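Local structure of possible galactose mutarotase (Streptomyces platensis subsp. rosaceus, 4RNL) at residues 4-9 with 156-161; 26-31 with 55-60. The protein is of unknown function but probably acts on sugars as a galactose mutarotase (aldose 1-epimerase), interconverting the alpha and beta anomers of an aldose. One frame throughout, in Å; residues are numbered along the deposited sequence.

Contact 1 (4-9 with 156-161); sequences MRTQVS and YTLSAG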
HETATM    1  N   MSE A   4      18.632   9.450  16.118  1.00 31.70           N
HETATM    2  CA  MSE A   4      18.484  10.894  16.153  1.00 30.22           C
HETATM    3  C   MSE A   4      17.000  11.247  16.083  1.00 26.11           C
HETATM    4  O   MSE A   4      16.188  10.448  15.612  1.00 33.86           O
HETATM    5  CB  MSE A   4      19.277  11.528  15.010  1.00 38.37           C
HETATM    6  CG  MSE A   4      20.788  11.370  15.176  1.00 43.43           C
HETATM    7 SE   MSE A   4      21.756  11.594  13.502  0.57 82.99          SE
HETATM    8  CE  MSE A   4      20.960  13.258  12.912  1.00 39.47           C
ATOM      9  N   ARG A   5      16.648  12.430  16.574  1.00 23.14           N
ATOM     10  CA  ARG A   5      15.256  12.873  16.596  1.00 22.25           C
ATOM     11  C   ARG A   5      14.730  13.033  15.171  1.00 26.05           C
ATOM     12  O   ARG A   5      15.436  13.531  14.299  1.00 23.41           O
ATOM     13  CB  ARG A   5      15.139  14.199  17.358  1.00 25.47           C
ATOM     14  CG  ARG A   5      13.711  14.694  17.515  1.00 30.62           C
ATOM     15  CD  ARG A   5      13.614  16.005  18.292  1.00 35.62           C
ATOM     16  NE  ARG A   5      12.265  16.561  18.168  1.00 35.28           N
ATOM     17  CZ  ARG A   5      11.890  17.767  18.584  1.00 33.06           C
ATOM     18  NH1 ARG A   5      12.758  18.575  19.177  1.00 34.70           N
ATOM     19  NH2 ARG A   5      10.634  18.164  18.406  1.00 34.28           N
ATOM     20  N   THR A   6      13.493  12.618  14.928  1.00 17.05           N
ATOM     21  CA  THR A   6      12.933  12.768  13.589  1.00 15.60           C
ATOM     22  C   THR A   6      12.647  14.232  13.266  1.00 15.81           C
ATOM     23  O   THR A   6      11.994  14.932  14.045  1.00 17.88           O
ATOM     24  CB  THR A   6      11.675  11.915  13.404  1.00 19.73           C
ATOM     25  OG1 THR A   6      12.038  10.530  13.501  1.00 18.38           O
ATOM     26  CG2 THR A   6      11.050  12.175  12.034  1.00 16.73           C
ATOM     27  N   GLN A   7      13.173  14.704  12.138  1.00 15.33           N
ATOM     28  CA  GLN A   7      12.934  16.075  11.684  0.56 16.21           C
ATOM     29  C   GLN A   7      11.777  16.072  10.701  1.00 17.17           C
ATOM     30  O   GLN A   7      11.767  15.284   9.755  1.00 20.21           O
ATOM     31  CB  GLN A   7      14.165  16.653  10.986  0.56 17.46           C
ATOM     32  CG  GLN A   7      15.393  16.787  11.865  0.56 24.11           C
ATOM     33  CD  GLN A   7      16.651  17.092  11.059  0.56 31.46           C
ATOM     34  OE1 GLN A   7      16.587  17.688   9.982  0.56 33.55           O
ATOM     35  NE2 GLN A   7      17.800  16.671  11.578  0.56 32.80           N
ATOM     36  N   VAL A   8      10.799  16.947  10.927  1.00 15.10           N
ATOM     37  CA  VAL A   8       9.621  17.008  10.059  1.00 15.04           C
ATOM     38  C   VAL A   8       9.523  18.397   9.429  1.00 18.67           C
ATOM     39  O   VAL A   8       9.633  19.407  10.126  1.00 20.54           O
ATOM     40  CB  VAL A   8       8.328  16.701  10.848  1.00 17.70           C
ATOM     41  CG1 VAL A   8       7.126  16.665   9.904  1.00 18.79           C
ATOM     42  CG2 VAL A   8       8.460  15.373  11.591  1.00 18.43           C
ATOM     43  N   SER A   9       9.350  18.442   8.110  1.00 14.15           N
ATOM     44  CA  SER A   9       9.210  19.717   7.423  0.75 21.67           C
ATOM     45  C   SER A   9       8.240  19.594   6.255  1.00 18.17           C
ATOM     46  O   SER A   9       7.957  18.509   5.767  1.00 18.83           O
ATOM     47  CB  SER A   9      10.565  20.235   6.948  0.75 23.01           C
ATOM     48  OG  SER A   9      11.111  19.364   5.981  0.75 22.43           O
ATOM     49  N   TYR A 156       1.550   8.970   9.466  1.00  9.38           N
ATOM     50  CA  TYR A 156       2.835   8.462   9.002  1.00  9.82           C
ATOM     51  C   TYR A 156       3.896   8.979   9.970  1.00 11.31           C
ATOM     52  O   TYR A 156       4.086  10.189  10.084  1.00 13.69           O
ATOM     53  CB  TYR A 156       3.165   9.016   7.610  1.00  9.08           C
ATOM     54  CG  TYR A 156       2.191   8.706   6.477  1.00  9.05           C
ATOM     55  CD1 TYR A 156       0.952   9.345   6.401  1.00 12.86           C
ATOM     56  CD2 TYR A 156       2.540   7.829   5.454  1.00 14.26           C
ATOM     57  CE1 TYR A 156       0.070   9.091   5.343  1.00 14.22           C
ATOM     58  CE2 TYR A 156       1.664   7.566   4.393  1.00 11.08           C
ATOM     59  CZ  TYR A 156       0.435   8.195   4.354  1.00  9.31           C
ATOM     60  OH  TYR A 156      -0.420   7.945   3.294  1.00 11.13           O
ATOM     61  N   THR A 157       4.579   8.087  10.681  1.00 10.01           N
ATOM     62  CA  THR A 157       5.660   8.532  11.572  1.00 10.10           C
ATOM     63  C   THR A 157       6.938   7.745  11.347  1.00 14.81           C
ATOM     64  O   THR A 157       6.919   6.621  10.845  1.00 14.39           O
ATOM     65  CB  THR A 157       5.275   8.433  13.048  1.00 11.92           C
ATOM     66  OG1 THR A 157       4.812   7.106  13.328  1.00 12.53           O
ATOM     67  CG2 THR A 157       4.165   9.430  13.375  1.00 11.80           C
ATOM     68  N   LEU A 158       8.053   8.349  11.730  1.00 12.59           N
ATOM     69  CA  LEU A 158       9.352   7.756  11.484  1.00 14.46           C
ATOM     70  C   LEU A 158      10.093   7.679  12.799  1.00 16.72           C
ATOM     71  O   LEU A 158      10.116   8.643  13.562  1.00 18.27           O
ATOM     72  CB  LEU A 158      10.140   8.617  10.486  1.00 12.73           C
ATOM     73  CG  LEU A 158      11.565   8.200  10.130  1.00 14.87           C
ATOM     74  CD1 LEU A 158      11.586   6.804   9.496  1.00 15.82           C
ATOM     75  CD2 LEU A 158      12.195   9.230   9.190  1.00 16.50           C
ATOM     76  N   SER A 159      10.678   6.525  13.072  1.00 13.72           N
ATOM     77  CA  SER A 159      11.544   6.369  14.235  1.00 15.33           C
ATOM     78  C   SER A 159      12.752   5.561  13.808  1.00 18.08           C
ATOM     79  O   SER A 159      12.611   4.385  13.464  1.00 15.47           O
ATOM     80  CB  SER A 159      10.806   5.641  15.358  1.00 24.43           C
ATOM     81  OG  SER A 159      11.637   5.510  16.500  1.00 32.89           O
ATOM     82  N   ALA A 160      13.927   6.191  13.815  1.00 19.20           N
ATOM     83  CA  ALA A 160      15.152   5.545  13.339  1.00 16.34           C
ATOM     84  C   ALA A 160      14.962   4.955  11.941  1.00 17.10           C
ATOM     85  O   ALA A 160      14.714   5.682  10.977  1.00 17.16           O
ATOM     86  CB  ALA A 160      15.624   4.470  14.330  1.00 15.77           C
ATOM     87  N   GLY A 161      15.055   3.633  11.826  1.00 13.92           N
ATOM     88  CA  GLY A 161      14.936   3.000  10.524  1.00 14.19           C
ATOM     89  C   GLY A 161      13.553   2.476  10.181  1.00 16.33           C
ATOM     90  O   GLY A 161      13.402   1.744   9.205  1.00 15.12           O
TER
HETATM   91  O   HOH W   1      13.965   9.011  14.676  1.00 17.89           O

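Contact 2 (26-31 with 55-60); sequences TLESGP and GMRGQL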
ATOM      1  N   THR A  26       8.441  16.052   4.604  1.00 11.80           N
ATOM      2  CA  THR A  26       9.685  15.294   4.669  1.00 12.36           C
ATOM      3  C   THR A  26       9.944  14.851   6.096  1.00 16.32           C
ATOM      4  O   THR A  26       9.968  15.672   7.016  1.00 17.65           O
ATOM      5  CB  THR A  26      10.886  16.116   4.183  1.00 17.10           C
ATOM      6  OG1 THR A  26      10.698  16.467   2.811  1.00 15.02           O
ATOM      7  CG2 THR A  26      12.168  15.303   4.300  1.00 18.13           C
ATOM      8  N   LEU A  27      10.106  13.542   6.274  1.00 12.24           N
ATOM      9  CA  LEU A  27      10.444  12.966   7.571  1.00 12.86           C
ATOM     10  C   LEU A  27      11.883  12.487   7.470  1.00 16.65           C
ATOM     11  O   LEU A  27      12.214  11.698   6.581  1.00 13.78           O
ATOM     12  CB  LEU A  27       9.520  11.778   7.885  1.00 16.40           C
ATOM     13  CG  LEU A  27       8.091  12.035   8.380  1.00 22.29           C
ATOM     14  CD1 LEU A  27       7.329  13.033   7.527  1.00 21.10           C
ATOM     15  CD2 LEU A  27       7.311  10.738   8.447  1.00 16.02           C
ATOM     16  N   GLU A  28      12.746  12.968   8.362  1.00 17.45           N
ATOM     17  CA  GLU A  28      14.171  12.666   8.280  1.00 13.40           C
ATOM     18  C   GLU A  28      14.708  12.208   9.633  1.00 19.19           C
ATOM     19  O   GLU A  28      14.603  12.943  10.614  1.00 16.96           O
ATOM     20  CB  GLU A  28      14.941  13.913   7.828  1.00 17.38           C
ATOM     21  CG  GLU A  28      16.444  13.825   8.022  1.00 22.93           C
ATOM     22  CD  GLU A  28      17.107  12.939   6.994  1.00 28.72           C
ATOM     23  OE1 GLU A  28      17.238  13.377   5.832  1.00 30.06           O
ATOM     24  OE2 GLU A  28      17.502  11.808   7.347  1.00 32.79           O
ATOM     25  N   SER A  29      15.290  11.008   9.690  1.00 14.58           N
ATOM     26  CA  SER A  29      15.870  10.513  10.940  1.00 16.21           C
ATOM     27  C   SER A  29      17.386  10.331  10.889  1.00 19.12           C
ATOM     28  O   SER A  29      17.961   9.650  11.738  1.00 17.51           O
ATOM     29  CB  SER A  29      15.176   9.230  11.427  1.00 15.51           C
ATOM     30  OG  SER A  29      15.236   8.178  10.469  1.00 15.64           O
ATOM     31  N   GLY A  30      18.029  10.942   9.898  1.00 19.55           N
ATOM     32  CA  GLY A  30      19.486  10.988   9.858  1.00 24.60           C
ATOM     33  C   GLY A  30      20.114   9.949   8.946  1.00 24.43           C
ATOM     34  O   GLY A  30      19.415   9.092   8.403  1.00 22.66           O
ATOM     35  N   PRO A  31      21.443  10.011   8.778  1.00 28.14           N
ATOM     36  CA  PRO A  31      22.117   9.106   7.837  1.00 29.54           C
ATOM     37  C   PRO A  31      21.965   7.623   8.189  1.00 34.54           C
ATOM     38  O   PRO A  31      21.917   6.788   7.285  1.00 38.24           O
ATOM     39  CB  PRO A  31      23.589   9.552   7.897  1.00 34.75           C
ATOM     40  CG  PRO A  31      23.703  10.418   9.118  1.00 35.58           C
ATOM     41  CD  PRO A  31      22.354  11.030   9.325  1.00 27.03           C
ATOM     42  N   GLY A  55      26.590   1.770   4.287  1.00 21.02           N
ATOM     43  CA  GLY A  55      26.078   2.977   4.906  1.00 21.93           C
ATOM     44  C   GLY A  55      25.628   4.034   3.917  1.00 24.50           C
ATOM     45  O   GLY A  55      25.289   5.144   4.312  1.00 21.80           O
HETATM   46  N   MSE A  56      25.613   3.695   2.631  1.00 20.65           N
HETATM   47  CA  MSE A  56      25.263   4.674   1.600  0.61 20.38           C
HETATM   48  C   MSE A  56      23.762   4.793   1.374  1.00 16.18           C
HETATM   49  O   MSE A  56      23.073   3.811   1.106  1.00 15.81           O
HETATM   50  CB  MSE A  56      25.956   4.348   0.275  0.61 23.56           C
HETATM   51  CG  MSE A  56      25.663   5.360  -0.832  0.61 33.45           C
HETATM   52 SE   MSE A  56      26.421   7.142  -0.520  0.61107.83          SE
HETATM   53  CE  MSE A  56      25.673   8.077  -2.062  0.61 47.02           C
ATOM     54  N   ARG A  57      23.248   6.014   1.486  1.00 15.92           N
ATOM     55  CA  ARG A  57      21.820   6.252   1.288  1.00 16.24           C
ATOM     56  C   ARG A  57      21.405   6.046  -0.177  1.00 17.23           C
ATOM     57  O   ARG A  57      22.138   6.415  -1.093  1.00 18.74           O
ATOM     58  CB  ARG A  57      21.473   7.672   1.753  1.00 18.66           C
ATOM     59  CG  ARG A  57      20.028   8.072   1.547  1.00 16.45           C
ATOM     60  CD  ARG A  57      19.721   9.390   2.273  1.00 20.83           C
ATOM     61  NE  ARG A  57      19.369   9.181   3.681  1.00 23.16           N
ATOM     62  CZ  ARG A  57      18.847  10.111   4.477  1.00 23.00           C
ATOM     63  NH1 ARG A  57      18.620  11.335   4.015  1.00 20.11           N
ATOM     64  NH2 ARG A  57      18.548   9.818   5.739  1.00 16.54           N
ATOM     65  N   GLY A  58      20.238   5.444  -0.394  1.00 15.19           N
ATOM     66  CA  GLY A  58      19.712   5.274  -1.739  1.00 13.01           C
ATOM     67  C   GLY A  58      18.197   5.304  -1.741  1.00 13.77           C
ATOM     68  O   GLY A  58      17.567   4.900  -0.757  1.00 12.78           O
ATOM     69  N   GLN A  59      17.608   5.786  -2.834  1.00 12.33           N
ATOM     70  CA  GLN A  59      16.145   5.931  -2.930  1.00 11.37           C
ATOM     71  C   GLN A  59      15.560   4.625  -3.435  1.00 11.54           C
ATOM     72  O   GLN A  59      16.013   4.101  -4.458  1.00 11.41           O
ATOM     73  CB  GLN A  59      15.792   7.075  -3.887  1.00 11.71           C
ATOM     74  CG  GLN A  59      14.417   7.710  -3.628  1.00 11.21           C
ATOM     75  CD  GLN A  59      13.269   6.769  -3.961  1.00 10.59           C
ATOM     76  OE1 GLN A  59      12.386   6.530  -3.131  1.00 10.56           O
ATOM     77  NE2 GLN A  59      13.281   6.225  -5.180  1.00 14.48           N
ATOM     78  N   LEU A  60      14.557   4.103  -2.726  1.00 10.39           N
ATOM     79  CA  LEU A  60      14.085   2.741  -2.955  1.00 10.23           C
ATOM     80  C   LEU A  60      12.672   2.634  -3.526  1.00 16.70           C
ATOM     81  O   LEU A  60      12.303   1.596  -4.073  1.00 13.34           O
ATOM     82  CB  LEU A  60      14.131   1.942  -1.641  1.00 10.12           C
ATOM     83  CG  LEU A  60      15.403   2.079  -0.786  1.00 10.53           C
ATOM     84  CD1 LEU A  60      15.283   1.214   0.468  1.00 10.60           C
ATOM     85  CD2 LEU A  60      16.637   1.679  -1.584  1.00 12.98           C
TER
HETATM   86  O   HOH W   2      19.638   6.934   5.262  1.00 28.36           O
HETATM   87  O   HOH W   3      22.942   7.058   4.918  1.00 32.29           O

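Contact 1 (4-9 with 156-161)
Thr6 meets Leu158 where two antiparallel sheets of a galactose mutarotase-type beta-sandwich fold come together: residues 4-9 lead into the edge strand 7-15 of one sheet, and 156-161 end the long strand 150-159 of the other. The tight part is small and lies between these two residues. Thr6 OG1 donates to Leu158 O over 2.7 Å, approaching from above the carbonyl plane, 57° out of it. The first torsion places OG1 beside the backbone N and the methyl CG2 anti to it (chi1 -65°), which turns both branches to Leu158 at once. CG2 lies 4.0 Å from Leu158 CB, the two side chains running obliquely past each other, while the rest of the buried leucine packs on Leu27, Ser29 and Leu34 of the first sheet and its adjoining loop.

The other half of the contact is looser and bridged by water. Here the chain reverses through Ala160 and Gly161 in a type II' hairpin turn that leads into strand 162-171, and Ala160 has the positive phi this turn requires of its first corner. In contrast to the buried Leu158, the next residue, Ser159, is exposed and its CB points away from the facing segment. A single water joins the loop before strand 7-15 to the hairpin, donating to Met4 O at 2.8 Å and to Thr6 OG1 at 2.7 Å. With an alanine in place of this threonine, Leu158 O would probably lose its donor from the loop, the water would lose one acceptor, and a gap would open beside Leu158 CB. On the hairpin side the same water accepts from Ala160 N at 2.9 Å.

Contact 2 (26-31 with 55-60)
The backbones at Pro31 and Arg57 stay well apart, their CA atoms 7.2 Å from each other at the nearest point, because strands 21-28 and 57-59 are not neighbours in the five-stranded antiparallel meander but have strands 35-39 and 45-51 between them. Arg57 spans the separation. Its CB is directed at the opposing segment and its chain bends at chi3 (-85°), bringing the guanidinium end-on to the carboxylate of Glu28. Glu28 bends in turn at chi2 (75°), which carries its oxygens towards the arginine although its CB does not point there. The result is a two-pronged salt bridge: Arg57 NH1 donates to Glu28 OE1 at 3.1 Å and Arg57 NH2 to Glu28 OE2 at 2.8 Å, both almost straight and both on syn lone pairs, with the two flat groups only 7° from coplanar.

Glu28 OE2 accepts a second hydrogen bond on its anti side from Gly30 N, at 2.7 Å, which ties the carboxylate to the loop just after its own strand. Gly30 has backbone angles that call for glycine, and its O comes to 2.9 Å from Arg57 NH2, near the guanidinium plane. Arg57 NE donates to a water at 2.8 Å, and this water lies beside Pro31 O; a second water lies within bonding distance of Pro31 O and Gly55 O. The Arg57 side chain also touches Arg35 and Glu49 on the intervening strands.

Two straight bonds, one to each carboxylate oxygen, fix the rotation of both flat groups. The paired opposite charges, with Gly30 N adding a donor and Arg35 a long, weak ion pair, would probably keep Glu28 ionised.

How the contacts relate
From the N terminus, the chain passes through 4-9 into strand 7-15, turns back along strand 21-28 into 26-31, and follows the meander through 35-39 and 45-51 to 55-60, where contact 2 closes a short loop within one sheet. Only much later, after many further strands, does 156-161 return to close the far longer loop of contact 1, which encloses that of contact 2 and ties the two sheets together. The contacts meet through segment 26-31: Gln7 N probably bonds to Glu28 O at 2.7 Å between adjacent strands, and Ser29 OG to Ala160 O at 2.6 Å between the loop after strand 21-28 and the hairpin turn after 150-159.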